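Long-range contacts in GDSL-like Lipase/Acylhydrolase family protein (Neisseria meningitidis, PDB 4K7J), which hydrolyses O-acetyl esters on peptidoglycan as an esterase of the SGNH hydrolase family: residues A127-G132 / I189-P194; L151-L156 / Q177-G182; Q160-N165 / W195-I200. All coordinates share one frame; numbering follows the deposited sequence.

Interaction 1: A127-G132 / I189-P194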
loop_
_atom_site.group_PDB
_atom_site.type_symbol
_atom_site.label_atom_id
_atom_site.label_comp_id
_atom_site.label_asym_id
_atom_site.label_seq_id
_atom_site.Cartn_x
_atom_site.Cartn_y
_atom_site.Cartn_z
ATOM N N ALA A 127 9.175 -2.548 -13.593
ATOM C CA ALA A 127 9.207 -1.933 -14.923
ATOM C C ALA A 127 10.497 -2.305 -15.654
ATOM O O ALA A 127 11.572 -2.255 -15.066
ATOM C CB ALA A 127 9.056 -0.442 -14.822
ATOM N N HIS A 128 10.391 -2.704 -16.920
ATOM C CA HIS A 128 11.579 -2.969 -17.732
ATOM C C HIS A 128 12.044 -1.629 -18.303
ATOM O O HIS A 128 11.273 -0.959 -18.988
ATOM C CB HIS A 128 11.248 -3.910 -18.903
ATOM C CG HIS A 128 10.656 -5.221 -18.492
ATOM N ND1 HIS A 128 11.314 -6.111 -17.667
ATOM C CD2 HIS A 128 9.479 -5.812 -18.822
ATOM C CE1 HIS A 128 10.563 -7.185 -17.496
ATOM N NE2 HIS A 128 9.447 -7.031 -18.188
ATOM N N THR A 129 13.283 -1.235 -18.033
ATOM C CA THR A 129 13.756 0.083 -18.456
ATOM C C THR A 129 14.233 0.067 -19.914
ATOM O O THR A 129 14.096 1.058 -20.630
ATOM C CB THR A 129 14.935 0.617 -17.585
ATOM O OG1 THR A 129 16.114 -0.179 -17.814
ATOM C CG2 THR A 129 14.585 0.622 -16.104
ATOM N N GLY A 130 14.809 -1.052 -20.336
ATOM C CA GLY A 130 15.390 -1.160 -21.659
ATOM C C GLY A 130 16.738 -0.453 -21.668
ATOM O O GLY A 130 17.094 0.225 -20.707
ATOM N N SER A 131 17.494 -0.605 -22.746
ATOM C CA SER A 131 18.709 0.188 -22.909
ATOM C C SER A 131 18.285 1.572 -23.375
ATOM O O SER A 131 17.219 1.727 -23.958
ATOM C CB SER A 131 19.645 -0.468 -23.923
ATOM O OG SER A 131 18.979 -0.686 -25.156
ATOM N N GLY A 132 19.103 2.584 -23.116
ATOM C CA GLY A 132 18.727 3.941 -23.466
ATOM C C GLY A 132 17.426 4.335 -22.778
ATOM O O GLY A 132 16.659 5.150 -23.306
ATOM N N ILE A 189 15.773 9.430 -14.100
ATOM C CA ILE A 189 16.583 8.235 -13.986
ATOM C C ILE A 189 16.870 7.686 -15.377
ATOM O O ILE A 189 15.946 7.445 -16.165
ATOM C CB ILE A 189 15.858 7.159 -13.148
ATOM C CG1 ILE A 189 15.493 7.731 -11.775
ATOM C CG2 ILE A 189 16.721 5.913 -13.006
ATOM C CD1 ILE A 189 14.497 6.885 -11.011
ATOM N N HIS A 190 18.156 7.501 -15.664
ATOM C CA HIS A 190 18.621 7.083 -16.987
ATOM C C HIS A 190 19.296 5.727 -16.878
ATOM O O HIS A 190 20.118 5.512 -15.986
ATOM C CB HIS A 190 19.643 8.105 -17.535
ATOM C CG HIS A 190 19.028 9.377 -18.034
ATOM N ND1 HIS A 190 19.749 10.543 -18.198
ATOM C CD2 HIS A 190 17.760 9.664 -18.419
ATOM C CE1 HIS A 190 18.953 11.490 -18.662
ATOM N NE2 HIS A 190 17.740 10.984 -18.800
ATOM N N THR A 191 18.961 4.814 -17.779
ATOM C CA THR A 191 19.588 3.491 -17.772
ATOM C C THR A 191 20.231 3.192 -19.115
ATOM O O THR A 191 19.541 2.980 -20.113
ATOM C CB THR A 191 18.585 2.367 -17.419
ATOM O OG1 THR A 191 17.485 2.392 -18.337
ATOM C CG2 THR A 191 18.041 2.556 -16.012
ATOM N N GLU A 192 21.559 3.182 -19.136
ATOM C CA GLU A 192 22.278 2.864 -20.360
ATOM C C GLU A 192 21.949 1.441 -20.799
ATOM O O GLU A 192 21.582 1.222 -21.941
ATOM C CB GLU A 192 23.786 3.061 -20.176
ATOM C CG GLU A 192 24.655 2.363 -21.227
ATOM C CD GLU A 192 24.597 3.008 -22.610
ATOM O OE1 GLU A 192 23.851 3.998 -22.808
ATOM O OE2 GLU A 192 25.309 2.511 -23.505
ATOM N N MET A 193 22.081 0.491 -19.879
ATOM C CA MET A 193 21.716 -0.901 -20.120
ATOM C C MET A 193 20.446 -1.276 -19.329
ATOM O O MET A 193 20.038 -0.538 -18.431
ATOM C CB MET A 193 22.898 -1.821 -19.784
ATOM C CG MET A 193 24.000 -1.850 -20.867
ATOM S SD MET A 193 23.502 -2.571 -22.458
ATOM C CE MET A 193 23.232 -1.099 -23.427
ATOM N N PRO A 194 19.809 -2.414 -19.669
ATOM C CA PRO A 194 18.508 -2.720 -19.056
ATOM C C PRO A 194 18.550 -3.079 -17.577
ATOM O O PRO A 194 19.436 -3.814 -17.134
ATOM C CB PRO A 194 18.028 -3.948 -19.844
ATOM C CG PRO A 194 18.762 -3.859 -21.164
ATOM C CD PRO A 194 20.110 -3.330 -20.790
#

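Interaction 2: L151-L156 / Q177-G182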
loop_
_atom_site.group_PDB
_atom_site.type_symbol
_atom_site.label_atom_id
_atom_site.label_comp_id
_atom_site.label_asym_id
_atom_site.label_seq_id
_atom_site.Cartn_x
_atom_site.Cartn_y
_atom_site.Cartn_z
ATOM N N LEU A 151 15.564 2.881 -4.410
ATOM C CA LEU A 151 14.849 2.181 -5.477
ATOM C C LEU A 151 15.038 0.688 -5.361
ATOM O O LEU A 151 16.174 0.218 -5.255
ATOM C CB LEU A 151 15.374 2.570 -6.864
ATOM C CG LEU A 151 15.779 3.967 -7.315
ATOM C CD1 LEU A 151 17.073 4.421 -6.649
ATOM C CD2 LEU A 151 15.945 3.921 -8.820
ATOM N N PHE A 152 13.955 -0.078 -5.442
ATOM C CA PHE A 152 14.137 -1.503 -5.697
ATOM C C PHE A 152 14.616 -1.645 -7.134
ATOM O O PHE A 152 14.049 -1.039 -8.038
ATOM C CB PHE A 152 12.842 -2.293 -5.486
ATOM C CG PHE A 152 12.474 -2.488 -4.039
ATOM C CD1 PHE A 152 12.950 -3.581 -3.331
ATOM C CD2 PHE A 152 11.653 -1.578 -3.388
ATOM C CE1 PHE A 152 12.610 -3.769 -1.997
ATOM C CE2 PHE A 152 11.301 -1.763 -2.047
ATOM C CZ PHE A 152 11.786 -2.866 -1.359
ATOM N N ALA A 153 15.654 -2.440 -7.353
ATOM C CA ALA A 153 16.266 -2.520 -8.679
ATOM C C ALA A 153 16.990 -3.833 -8.897
ATOM O O ALA A 153 17.619 -4.355 -7.983
ATOM C CB ALA A 153 17.231 -1.350 -8.886
ATOM N N LYS A 154 16.890 -4.371 -10.107
ATOM C CA LYS A 154 17.649 -5.553 -10.474
ATOM C C LYS A 154 18.351 -5.353 -11.810
ATOM O O LYS A 154 17.703 -5.245 -12.850
ATOM C CB LYS A 154 16.756 -6.789 -10.554
ATOM C CG LYS A 154 17.553 -8.056 -10.850
ATOM C CD LYS A 154 16.677 -9.304 -10.852
ATOM C CE LYS A 154 15.722 -9.311 -12.018
ATOM N NZ LYS A 154 15.055 -10.648 -12.125
ATOM N N PRO A 155 19.686 -5.318 -11.786
ATOM C CA PRO A 155 20.463 -5.079 -12.998
ATOM C C PRO A 155 20.529 -6.346 -13.843
ATOM O O PRO A 155 20.453 -7.450 -13.307
ATOM C CB PRO A 155 21.858 -4.784 -12.444
ATOM C CG PRO A 155 21.950 -5.663 -11.245
ATOM C CD PRO A 155 20.551 -5.620 -10.630
ATOM N N LEU A 156 20.677 -6.190 -15.152
ATOM C CA LEU A 156 20.959 -7.340 -15.998
ATOM C C LEU A 156 22.314 -7.950 -15.622
ATOM O O LEU A 156 22.449 -9.169 -15.523
ATOM C CB LEU A 156 20.950 -6.938 -17.471
ATOM C CG LEU A 156 21.192 -8.072 -18.458
ATOM C CD1 LEU A 156 19.983 -9.010 -18.490
ATOM C CD2 LEU A 156 21.484 -7.497 -19.829
ATOM N N GLN A 177 17.756 -5.676 -5.193
ATOM C CA GLN A 177 18.437 -5.016 -4.099
ATOM C C GLN A 177 17.842 -3.624 -4.006
ATOM O O GLN A 177 17.074 -3.219 -4.876
ATOM C CB GLN A 177 19.944 -4.954 -4.368
ATOM C CG GLN A 177 20.348 -4.234 -5.636
ATOM C CD GLN A 177 21.811 -4.458 -5.973
ATOM O OE1 GLN A 177 22.667 -3.649 -5.613
ATOM N NE2 GLN A 177 22.110 -5.573 -6.645
ATOM N N VAL A 178 18.163 -2.891 -2.949
ATOM C CA VAL A 178 17.704 -1.512 -2.853
ATOM C C VAL A 178 18.895 -0.580 -3.041
ATOM O O VAL A 178 19.923 -0.718 -2.379
ATOM C CB VAL A 178 17.043 -1.202 -1.485
ATOM C CG1 VAL A 178 16.575 0.245 -1.430
ATOM C CG2 VAL A 178 15.890 -2.145 -1.233
ATOM N N LEU A 179 18.744 0.373 -3.946
ATOM C CA LEU A 179 19.769 1.358 -4.199
ATOM C C LEU A 179 19.417 2.600 -3.396
ATOM O O LEU A 179 18.292 3.073 -3.456
ATOM C CB LEU A 179 19.794 1.706 -5.690
ATOM C CG LEU A 179 19.880 0.542 -6.678
ATOM C CD1 LEU A 179 19.925 1.095 -8.119
ATOM C CD2 LEU A 179 21.101 -0.310 -6.387
ATOM N N ASP A 180 20.387 3.130 -2.657
ATOM C CA ASP A 180 20.185 4.348 -1.876
ATOM C C ASP A 180 20.962 5.524 -2.471
ATOM O O ASP A 180 22.162 5.422 -2.730
ATOM C CB ASP A 180 20.646 4.132 -0.426
ATOM C CG ASP A 180 19.930 2.983 0.257
ATOM O OD1 ASP A 180 18.742 2.734 -0.046
ATOM O OD2 ASP A 180 20.555 2.339 1.122
ATOM N N THR A 181 20.285 6.645 -2.683
ATOM C CA THR A 181 20.961 7.840 -3.158
ATOM C C THR A 181 20.162 9.060 -2.734
ATOM O O THR A 181 19.223 8.945 -1.946
ATOM C CB THR A 181 21.192 7.817 -4.702
ATOM O OG1 THR A 181 22.070 8.886 -5.079
ATOM C CG2 THR A 181 19.875 7.931 -5.465
ATOM N N GLY A 182 20.552 10.228 -3.228
ATOM C CA GLY A 182 19.842 11.454 -2.926
ATOM C C GLY A 182 19.659 12.307 -4.162
ATOM O O GLY A 182 20.557 12.399 -5.002
#

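Interaction 3: Q160-N165 / W195-I200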
loop_
_atom_site.group_PDB
_atom_site.type_symbol
_atom_site.label_atom_id
_atom_site.label_comp_id
_atom_site.label_asym_id
_atom_site.label_seq_id
_atom_site.Cartn_x
_atom_site.Cartn_y
_atom_site.Cartn_z
ATOM N N GLN A 160 26.481 -3.146 -12.715
ATOM C CA GLN A 160 25.823 -2.217 -13.629
ATOM C C GLN A 160 25.455 -0.900 -12.939
ATOM O O GLN A 160 25.203 -0.870 -11.735
ATOM C CB GLN A 160 24.546 -2.880 -14.153
ATOM C CG GLN A 160 23.991 -2.344 -15.454
ATOM C CD GLN A 160 22.835 -3.195 -15.968
ATOM O OE1 GLN A 160 22.899 -4.417 -15.951
ATOM N NE2 GLN A 160 21.774 -2.547 -16.423
ATOM N N THR A 161 25.414 0.183 -13.707
ATOM C CA THR A 161 25.085 1.495 -13.159
ATOM C C THR A 161 23.828 2.072 -13.796
ATOM O O THR A 161 23.378 1.607 -14.840
ATOM C CB THR A 161 26.224 2.515 -13.398
ATOM O OG1 THR A 161 26.459 2.632 -14.800
ATOM C CG2 THR A 161 27.505 2.067 -12.711
ATOM N N LEU A 162 23.268 3.081 -13.144
ATOM C CA LEU A 162 22.276 3.960 -13.749
ATOM C C LEU A 162 22.559 5.334 -13.182
ATOM O O LEU A 162 23.438 5.481 -12.322
ATOM C CB LEU A 162 20.823 3.500 -13.459
ATOM C CG LEU A 162 20.391 3.085 -12.049
ATOM C CD1 LEU A 162 20.275 4.277 -11.110
ATOM C CD2 LEU A 162 19.056 2.297 -12.106
ATOM N N THR A 163 21.837 6.347 -13.649
ATOM C CA THR A 163 22.029 7.672 -13.091
ATOM C C THR A 163 20.725 8.208 -12.551
ATOM O O THR A 163 19.671 7.990 -13.132
ATOM C CB THR A 163 22.597 8.679 -14.117
ATOM O OG1 THR A 163 21.613 8.939 -15.123
ATOM C CG2 THR A 163 23.890 8.155 -14.770
ATOM N N VAL A 164 20.816 8.923 -11.437
ATOM C CA VAL A 164 19.673 9.587 -10.828
ATOM C C VAL A 164 20.011 11.073 -10.755
ATOM O O VAL A 164 20.958 11.453 -10.063
ATOM C CB VAL A 164 19.443 9.053 -9.411
ATOM C CG1 VAL A 164 18.298 9.779 -8.756
ATOM C CG2 VAL A 164 19.183 7.546 -9.436
ATOM N N ASN A 165 19.247 11.904 -11.472
ATOM C CA ASN A 165 19.609 13.312 -11.705
ATOM C C ASN A 165 21.090 13.513 -12.046
ATOM O O ASN A 165 21.741 14.398 -11.507
ATOM C CB ASN A 165 19.224 14.202 -10.517
ATOM C CG ASN A 165 17.722 14.426 -10.418
ATOM O OD1 ASN A 165 16.948 13.799 -11.130
ATOM N ND2 ASN A 165 17.308 15.306 -9.514
ATOM N N TRP A 195 17.550 -2.588 -16.847
ATOM C CA TRP A 195 17.292 -2.974 -15.469
ATOM C C TRP A 195 15.814 -3.321 -15.319
ATOM O O TRP A 195 14.985 -2.880 -16.116
ATOM C CB TRP A 195 17.492 -1.778 -14.546
ATOM C CG TRP A 195 18.870 -1.272 -14.337
ATOM C CD1 TRP A 195 19.647 -0.585 -15.229
ATOM C CD2 TRP A 195 19.614 -1.331 -13.117
ATOM N NE1 TRP A 195 20.848 -0.250 -14.645
ATOM C CE2 TRP A 195 20.846 -0.685 -13.345
ATOM C CE3 TRP A 195 19.358 -1.874 -11.850
ATOM C CZ2 TRP A 195 21.826 -0.574 -12.352
ATOM C CZ3 TRP A 195 20.329 -1.769 -10.871
ATOM C CH2 TRP A 195 21.546 -1.117 -11.126
ATOM N N ASP A 196 15.477 -4.039 -14.249
ATOM C CA ASP A 196 14.101 -4.033 -13.748
ATOM C C ASP A 196 14.045 -3.161 -12.510
ATOM O O ASP A 196 14.925 -3.240 -11.660
ATOM C CB ASP A 196 13.612 -5.449 -13.424
ATOM C CG ASP A 196 13.354 -6.276 -14.676
ATOM O OD1 ASP A 196 13.287 -5.688 -15.777
ATOM O OD2 ASP A 196 13.214 -7.508 -14.555
ATOM N N ILE A 197 13.021 -2.326 -12.413
ATOM C CA ILE A 197 12.883 -1.398 -11.279
ATOM C C ILE A 197 11.543 -1.660 -10.577
ATOM O O ILE A 197 10.522 -1.873 -11.237
ATOM C CB ILE A 197 12.910 0.085 -11.754
ATOM C CG1 ILE A 197 14.158 0.385 -12.590
ATOM C CG2 ILE A 197 12.807 1.049 -10.574
ATOM C CD1 ILE A 197 15.477 0.322 -11.822
ATOM N N GLY A 198 11.556 -1.657 -9.249
ATOM C CA GLY A 198 10.356 -1.852 -8.456
ATOM C C GLY A 198 9.905 -0.502 -7.946
ATOM O O GLY A 198 10.056 0.494 -8.638
ATOM N N PHE A 199 9.347 -0.457 -6.744
ATOM C CA PHE A 199 8.889 0.813 -6.210
ATOM C C PHE A 199 10.102 1.666 -5.888
ATOM O O PHE A 199 11.188 1.147 -5.617
ATOM C CB PHE A 199 8.032 0.613 -4.966
ATOM C CG PHE A 199 6.597 0.252 -5.261
ATOM C CD1 PHE A 199 6.265 -1.012 -5.718
ATOM C CD2 PHE A 199 5.585 1.181 -5.073
ATOM C CE1 PHE A 199 4.950 -1.345 -6.000
ATOM C CE2 PHE A 199 4.257 0.851 -5.335
ATOM C CZ PHE A 199 3.944 -0.416 -5.798
ATOM N N ILE A 200 9.892 2.971 -5.914
ATOM C CA ILE A 200 10.929 3.960 -5.693
ATOM C C ILE A 200 10.500 4.842 -4.528
ATOM O O ILE A 200 9.424 5.439 -4.559
ATOM C CB ILE A 200 11.085 4.847 -6.930
ATOM C CG1 ILE A 200 11.552 4.022 -8.128
ATOM C CG2 ILE A 200 12.034 6.001 -6.651
ATOM C CD1 ILE A 200 11.655 4.821 -9.400
#

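Interaction 1: A127-G132 / I189-P194
Gly130, Ser131 and Gly132 run antiparallel to Pro194, Met193 and Glu192, the two backbones coming closest at Ser131 and Met193, whose CA atoms are 4.2 Å apart. Gly132 N gives one hydrogen bond to Glu192 O at 3.1 Å, with the donor standing well above the carbonyl plane. Gly130 and Gly132 both take positive phi, a backbone shape that favours glycine. Deeper in, Thr129 and Thr191 meet through their hydroxyls, OG1 to OG1 at 3.0 Å in a hydrogen bond whose donor is not fixed. In each threonine OG1 sits between the backbone N and the carbonyl carbon (chi1 68° and 57°), while the CG2 methyls also touch, 4.0 Å apart. Thr129 OG1 is further gripped by the backbone N of Trp195. Nearer the surface, the Met193 side chain bends back to lay CE 3.7 Å from Ser131 CB, and Pro194 rests CG against Ser131 N at 3.8 Å. Segment 127-132 leads from strand 125-128 to strand 133-139, and 189-194 from strand 187-191 to strand 195-203; each crosses from one antiparallel sheet to the other. Two such beta arches, lying side by side, close one end of a beta sandwich, consistent with a galactose-binding-like jelly roll.

Interaction 2: L151-L156 / Q177-G182
Leu151 and Leu179 form an antiparallel hydrogen-bonded pair that joins strand 147-155 to the outermost strand, 177-183, of one sheet of the beta sandwich. Leu151 N reaches Leu179 O at 2.9 Å, and Leu179 N returns to Leu151 O along a nearly straight N-H...O path (169°). Two residues on, Ala153 N meets Gln177 O at 3.0 Å, whereas the return bond from Gln177 N to Ala153 O is weak, bent to 133° at the hydrogen. Between these pairs Phe152 and Val178 form a non-hydrogen-bonded pair, where CA-H...O contacts run from Val178 CA to Leu151 O (3.3 Å) and from Phe152 CA to Gln177 O. The amide of Gln177 is anchored away from strand 147-155: OE1 accepts from Asn172 N and NE2 gives to Gly175 O. Leu151, Ala153, Gln177 and Leu179 share one face of the sheet. There Ala153 CB touches Leu179 CD1, while Leu151 CD1 lies 4.0 Å from Leu179 CB. This face looks toward the second sheet: Leu179 packs on Val169 of strand 167-170, and Ala153 lies against Trp195 and Ile197 of the adjoining strand. Phe152 and Val178 project from the other face, where the Phe152 ring also meets that of Trp88. Val178 CG2 stands anti to the carbonyl carbon, which places this methyl over the phenyl face in a CH-pi contact. It approaches off centre, 4.1 Å from the centroid and nearest to Phe152 CE1 at 3.7 Å.

Interaction 3: Q160-N165 / W195-I200
Trp195 reaches across the beta sandwich to Gln160, Thr161 and Leu162, linking strand 195-203 of one sheet to strand 161-164 of the other. The axes of the facing strand segments are 10.2 Å apart, too far for backbone pairing, so side chains, chiefly the indole, bridge the two layers. The one hydrogen bond runs from Trp195 NE1 to Thr161 O at 3.1 Å. The oxygen lies close to the indole plane, whereas NE1 stands far above the carbonyl plane, and the N-H...O angle is 146°. It supplies the buried indole N-H with an acceptor from the opposite sheet's backbone. The apolar contact comes from Leu162, whose side chain crosses the indole at about a right angle. Its CD2 methyl settles over the five-membered ring, 3.8 Å from the centroid, in a CH-pi contact, and also meets Ile197 CD1 at 4.1 Å. Gln160 occupies the opposite indole face; its CG is anti to the backbone N, and the extended chain slides past the indole in the opposite direction. Two bonds fix its amide elsewhere: OE1 accepts from Leu157 N, and NE2 gives to Pro194 O. The amide is turned 65° from the indole plane, with CD offset toward the rim and NE2 above the pyrrole side, 3.1 Å from Trp195 CD1.

Overall arrangement
The three contacts belong to one two-layered beta region, at different depths. Interaction 1 is the partly exposed end, where loops joining the layers meet mainly through backbone and hydroxyls. Interaction 2 lies within one sheet and relies on regular main-chain bonding; although it involves an outermost strand, it is buried, like interaction 3, which spans the interior between the sheets through an indole and its neighbours. Strand 195-203 ties them together: it continues the chain from Pro194 of interaction 1, carries Trp195 of interaction 3, and pairs with strand 147-155 of interaction 2, Lys154 N bonding to Asp196 O. Interactions 1 and 3 are further joined by a hydrogen bond between His128 ND1 and Asp196 OD1.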